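Local coordinates for protein agmatinase (Deinococcus radiodurans, PDB 1WOH) that probably hydrolyses agmatine to putrescine and urea, as a two-manganese enzyme of the arginase (ureohydrolase) family, at residues P219-V230 with N264-L275. Numbering follows the deposited sequence.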
loop_
_atom_site.group_PDB
_atom_site.type_symbol
_atom_site.label_atom_id
_atom_site.label_comp_id
_atom_site.label_asym_id
_atom_site.label_seq_id
_atom_site.Cartn_x
_atom_site.Cartn_y
_atom_site.Cartn_z
ATOM N N PRO A 219 -2.396 -38.892 14.428
ATOM C CA PRO A 219 -3.388 -39.964 14.551
ATOM C C PRO A 219 -3.364 -40.971 13.400
ATOM O O PRO A 219 -2.894 -40.668 12.302
ATOM C CB PRO A 219 -4.709 -39.201 14.633
ATOM C CG PRO A 219 -4.433 -37.956 13.844
ATOM C CD PRO A 219 -3.055 -37.579 14.309
ATOM N N ARG A 220 -3.871 -42.170 13.664
ATOM C CA ARG A 220 -3.916 -43.220 12.654
ATOM C C ARG A 220 -5.235 -43.982 12.707
ATOM O O ARG A 220 -5.673 -44.402 13.778
ATOM C CB ARG A 220 -2.747 -44.187 12.854
ATOM C CG ARG A 220 -1.395 -43.544 12.645
ATOM C CD ARG A 220 -0.258 -44.520 12.891
ATOM N NE ARG A 220 1.034 -43.946 12.519
ATOM C CZ ARG A 220 1.564 -42.859 13.073
ATOM N NH1 ARG A 220 0.918 -42.217 14.035
ATOM N NH2 ARG A 220 2.744 -42.412 12.663
ATOM N N GLY A 221 -5.864 -44.145 11.544
ATOM C CA GLY A 221 -7.124 -44.864 11.456
ATOM C C GLY A 221 -8.283 -44.170 12.144
ATOM O O GLY A 221 -9.285 -44.804 12.482
ATOM N N GLN A 222 -8.154 -42.860 12.334
ATOM C CA GLN A 222 -9.177 -42.061 13.008
ATOM C C GLN A 222 -9.998 -41.202 12.053
ATOM O O GLN A 222 -9.670 -41.072 10.877
ATOM C CB GLN A 222 -8.499 -41.133 14.023
ATOM C CG GLN A 222 -7.545 -41.833 14.960
ATOM C CD GLN A 222 -8.262 -42.589 16.060
ATOM O OE1 GLN A 222 -9.412 -43.001 15.903
ATOM N NE2 GLN A 222 -7.581 -42.782 17.178
ATOM N N ASN A 223 -11.087 -40.634 12.566
ATOM C CA ASN A 223 -11.909 -39.724 11.781
ATOM C C ASN A 223 -11.267 -38.392 12.134
ATOM O O ASN A 223 -11.297 -37.975 13.293
ATOM C CB ASN A 223 -13.361 -39.737 12.248
ATOM C CG ASN A 223 -14.080 -41.003 11.854
ATOM O OD1 ASN A 223 -13.986 -41.443 10.707
ATOM N ND2 ASN A 223 -14.812 -41.591 12.794
ATOM N N VAL A 224 -10.681 -37.739 11.142
ATOM C CA VAL A 224 -9.981 -36.487 11.375
ATOM C C VAL A 224 -10.541 -35.248 10.687
ATOM O O VAL A 224 -10.926 -35.278 9.518
ATOM C CB VAL A 224 -8.489 -36.641 10.974
ATOM C CG1 VAL A 224 -7.769 -35.284 11.030
ATOM C CG2 VAL A 224 -7.812 -37.641 11.897
ATOM N N TYR A 225 -10.589 -34.160 11.448
ATOM C CA TYR A 225 -11.025 -32.862 10.955
ATOM C C TYR A 225 -9.738 -32.043 10.984
ATOM O O TYR A 225 -9.036 -32.029 12.001
ATOM C CB TYR A 225 -12.044 -32.246 11.914
ATOM C CG TYR A 225 -12.480 -30.840 11.566
ATOM C CD1 TYR A 225 -13.680 -30.604 10.891
ATOM C CD2 TYR A 225 -11.716 -29.740 11.958
ATOM C CE1 TYR A 225 -14.116 -29.305 10.622
ATOM C CE2 TYR A 225 -12.137 -28.439 11.692
ATOM C CZ TYR A 225 -13.335 -28.229 11.030
ATOM O OH TYR A 225 -13.762 -26.943 10.794
ATOM N N PHE A 226 -9.412 -31.397 9.869
ATOM C CA PHE A 226 -8.208 -30.568 9.770
ATOM C C PHE A 226 -8.574 -29.111 10.014
ATOM O O PHE A 226 -9.483 -28.590 9.374
ATOM C CB PHE A 226 -7.608 -30.639 8.358
ATOM C CG PHE A 226 -6.883 -31.918 8.044
ATOM C CD1 PHE A 226 -7.089 -32.554 6.824
ATOM C CD2 PHE A 226 -5.955 -32.451 8.927
ATOM C CE1 PHE A 226 -6.376 -33.702 6.482
ATOM C CE2 PHE A 226 -5.235 -33.601 8.598
ATOM C CZ PHE A 226 -5.446 -34.228 7.372
ATOM N N SER A 227 -7.881 -28.457 10.943
ATOM C CA SER A 227 -8.112 -27.036 11.168
ATOM C C SER A 227 -6.779 -26.365 10.894
ATOM O O SER A 227 -5.806 -26.596 11.606
ATOM C CB SER A 227 -8.543 -26.732 12.604
ATOM O OG SER A 227 -8.703 -25.328 12.755
ATOM N N VAL A 228 -6.729 -25.551 9.846
ATOM C CA VAL A 228 -5.495 -24.871 9.496
ATOM C C VAL A 228 -5.583 -23.375 9.750
ATOM O O VAL A 228 -6.305 -22.661 9.057
ATOM C CB VAL A 228 -5.131 -25.082 8.008
ATOM C CG1 VAL A 228 -3.824 -24.341 7.684
ATOM C CG2 VAL A 228 -4.986 -26.575 7.716
ATOM N N ASP A 229 -4.874 -22.916 10.773
ATOM C CA ASP A 229 -4.809 -21.492 11.083
ATOM C C ASP A 229 -3.553 -21.055 10.319
ATOM O O ASP A 229 -2.465 -21.584 10.562
ATOM C CB ASP A 229 -4.611 -21.283 12.584
ATOM C CG ASP A 229 -4.528 -19.815 12.967
ATOM O OD1 ASP A 229 -4.094 -18.994 12.136
ATOM O OD2 ASP A 229 -4.880 -19.485 14.117
ATOM N N VAL A 230 -3.687 -20.116 9.392
ATOM C CA VAL A 230 -2.527 -19.700 8.615
ATOM C C VAL A 230 -1.371 -19.146 9.444
ATOM O O VAL A 230 -0.232 -19.152 8.971
ATOM C CB VAL A 230 -2.912 -18.674 7.500
ATOM C CG1 VAL A 230 -4.077 -19.209 6.682
ATOM C CG2 VAL A 230 -3.265 -17.323 8.102
ATOM N N ASN A 264 -3.272 -41.674 6.375
ATOM C CA ASN A 264 -3.556 -42.706 7.373
ATOM C C ASN A 264 -4.849 -42.522 8.156
ATOM O O ASN A 264 -5.052 -43.197 9.161
ATOM C CB ASN A 264 -2.394 -42.777 8.368
ATOM C CG ASN A 264 -1.069 -43.059 7.695
ATOM O OD1 ASN A 264 -0.863 -44.137 7.137
ATOM N ND2 ASN A 264 -0.164 -42.087 7.736
ATOM N N ASN A 265 -5.717 -41.624 7.707
ATOM C CA ASN A 265 -6.961 -41.379 8.429
ATOM C C ASN A 265 -8.126 -41.098 7.501
ATOM O O ASN A 265 -7.952 -40.919 6.300
ATOM C CB ASN A 265 -6.790 -40.178 9.367
ATOM C CG ASN A 265 -5.771 -40.423 10.459
ATOM O OD1 ASN A 265 -6.074 -41.043 11.484
ATOM N ND2 ASN A 265 -4.552 -39.942 10.248
ATOM N N THR A 266 -9.322 -41.063 8.075
ATOM C CA THR A 266 -10.520 -40.755 7.315
ATOM C C THR A 266 -10.770 -39.269 7.567
ATOM O O THR A 266 -11.184 -38.888 8.659
ATOM C CB THR A 266 -11.733 -41.556 7.821
ATOM O OG1 THR A 266 -11.479 -42.957 7.665
ATOM C CG2 THR A 266 -12.984 -41.178 7.041
ATOM N N VAL A 267 -10.495 -38.443 6.563
ATOM C CA VAL A 267 -10.672 -36.993 6.668
ATOM C C VAL A 267 -12.138 -36.609 6.461
ATOM O O VAL A 267 -12.708 -36.857 5.396
ATOM C CB VAL A 267 -9.792 -36.268 5.622
ATOM C CG1 VAL A 267 -9.936 -34.759 5.765
ATOM C CG2 VAL A 267 -8.340 -36.683 5.808
ATOM N N VAL A 268 -12.735 -35.991 7.479
ATOM C CA VAL A 268 -14.143 -35.603 7.440
ATOM C C VAL A 268 -14.407 -34.137 7.102
ATOM O O VAL A 268 -15.548 -33.746 6.837
ATOM C CB VAL A 268 -14.822 -35.928 8.793
ATOM C CG1 VAL A 268 -14.621 -37.400 9.125
ATOM C CG2 VAL A 268 -14.229 -35.062 9.903
ATOM N N GLY A 269 -13.357 -33.326 7.104
ATOM C CA GLY A 269 -13.523 -31.923 6.785
ATOM C C GLY A 269 -12.256 -31.133 7.041
ATOM O O GLY A 269 -11.295 -31.641 7.620
ATOM N N LEU A 270 -12.257 -29.881 6.602
ATOM C CA LEU A 270 -11.103 -29.010 6.786
ATOM C C LEU A 270 -11.523 -27.553 6.818
ATOM O O LEU A 270 -12.412 -27.148 6.068
ATOM C CB LEU A 270 -10.105 -29.216 5.638
ATOM C CG LEU A 270 -8.940 -28.222 5.516
ATOM C CD1 LEU A 270 -7.762 -28.881 4.824
ATOM C CD2 LEU A 270 -9.396 -26.978 4.751
ATOM N N ASP A 271 -10.914 -26.772 7.708
ATOM C CA ASP A 271 -11.197 -25.347 7.722
ATOM C C ASP A 271 -9.878 -24.614 7.548
ATOM O O ASP A 271 -8.816 -25.119 7.919
ATOM C CB ASP A 271 -11.983 -24.882 8.982
ATOM C CG ASP A 271 -11.183 -24.935 10.286
ATOM O OD1 ASP A 271 -9.963 -24.668 10.298
ATOM O OD2 ASP A 271 -11.814 -25.209 11.336
ATOM N N LEU A 272 -9.946 -23.454 6.909
ATOM C CA LEU A 272 -8.774 -22.624 6.638
ATOM C C LEU A 272 -9.156 -21.287 7.242
ATOM O O LEU A 272 -10.028 -20.590 6.712
ATOM C CB LEU A 272 -8.576 -22.510 5.122
ATOM C CG LEU A 272 -7.275 -21.895 4.580
ATOM C CD1 LEU A 272 -7.207 -20.414 4.921
ATOM C CD2 LEU A 272 -6.085 -22.629 5.167
ATOM N N VAL A 273 -8.508 -20.934 8.350
ATOM C CA VAL A 273 -8.852 -19.710 9.069
ATOM C C VAL A 273 -7.740 -18.695 9.338
ATOM O O VAL A 273 -6.555 -18.980 9.177
ATOM C CB VAL A 273 -9.490 -20.063 10.443
ATOM C CG1 VAL A 273 -10.695 -20.976 10.247
ATOM C CG2 VAL A 273 -8.464 -20.750 11.338
ATOM N N GLU A 274 -8.169 -17.499 9.741
ATOM C CA GLU A 274 -7.291 -16.385 10.106
ATOM C C GLU A 274 -6.488 -15.709 8.993
ATOM O O GLU A 274 -5.562 -14.949 9.261
ATOM C CB GLU A 274 -6.355 -16.831 11.235
ATOM C CG GLU A 274 -7.066 -17.144 12.563
ATOM C CD GLU A 274 -7.452 -15.901 13.361
ATOM O OE1 GLU A 274 -6.824 -14.843 13.162
ATOM O OE2 GLU A 274 -8.376 -15.988 14.209
ATOM N N LEU A 275 -6.828 -15.981 7.742
ATOM C CA LEU A 275 -6.133 -15.324 6.641
ATOM C C LEU A 275 -6.653 -13.880 6.606
ATOM O O LEU A 275 -7.863 -13.662 6.677
ATOM C CB LEU A 275 -6.488 -16.011 5.316
ATOM C CG LEU A 275 -5.577 -15.959 4.083
ATOM C CD1 LEU A 275 -6.457 -15.991 2.832
ATOM C CD2 LEU A 275 -4.699 -14.736 4.082
HETATM O O HOH W 1 -12.857 -43.843 10.315
#
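Asp271 takes hydrogen bonds from two hydroxyls of the neighbouring strand: Tyr225 OH lies 2.7 Å from OD2 and Ser227 OG 2.8 Å from OD1. Tyr225 OH approaches OD2 on its anti side, 30° out of the carboxylate plane, with ring and carboxylate planes 76° apart, whereas Ser227 uses the syn lone pair of OD1. With CG between backbone N and carbonyl carbon (chi1 69°), the carboxylate comes close to both hydroxyls; Ser124 OG also bonds OD2, and Ser227 OG also bonds His121, a manganese-binding residue.

Just before strand 266-273, Asn265 OD1 receives Gln222 N on a lone pair at 2.9 Å, while Asn265 ND2 reaches Pro219 O at 2.7 Å from above the carbonyl plane and also bonds Ala261 O. Parallel backbone bonds run from Thr266 N–Gln222 O (2.8 Å) to Val230 N–Val273 O (3.1 Å), slipping one residue at a beta bulge, Val268-Gly269. On the face opposite Tyr225, Ser227 and Asp271, Phe226 CE1 meets Val267 CG2 at 3.6 Å.

Helix 251-264 connects the strands in a beta-alpha-beta crossover of the parallel arginase-fold sheet; strand 223-229 ends at Asp229, whose OD1 accepts Asp231 N and which binds both manganese ions, absent from this chain.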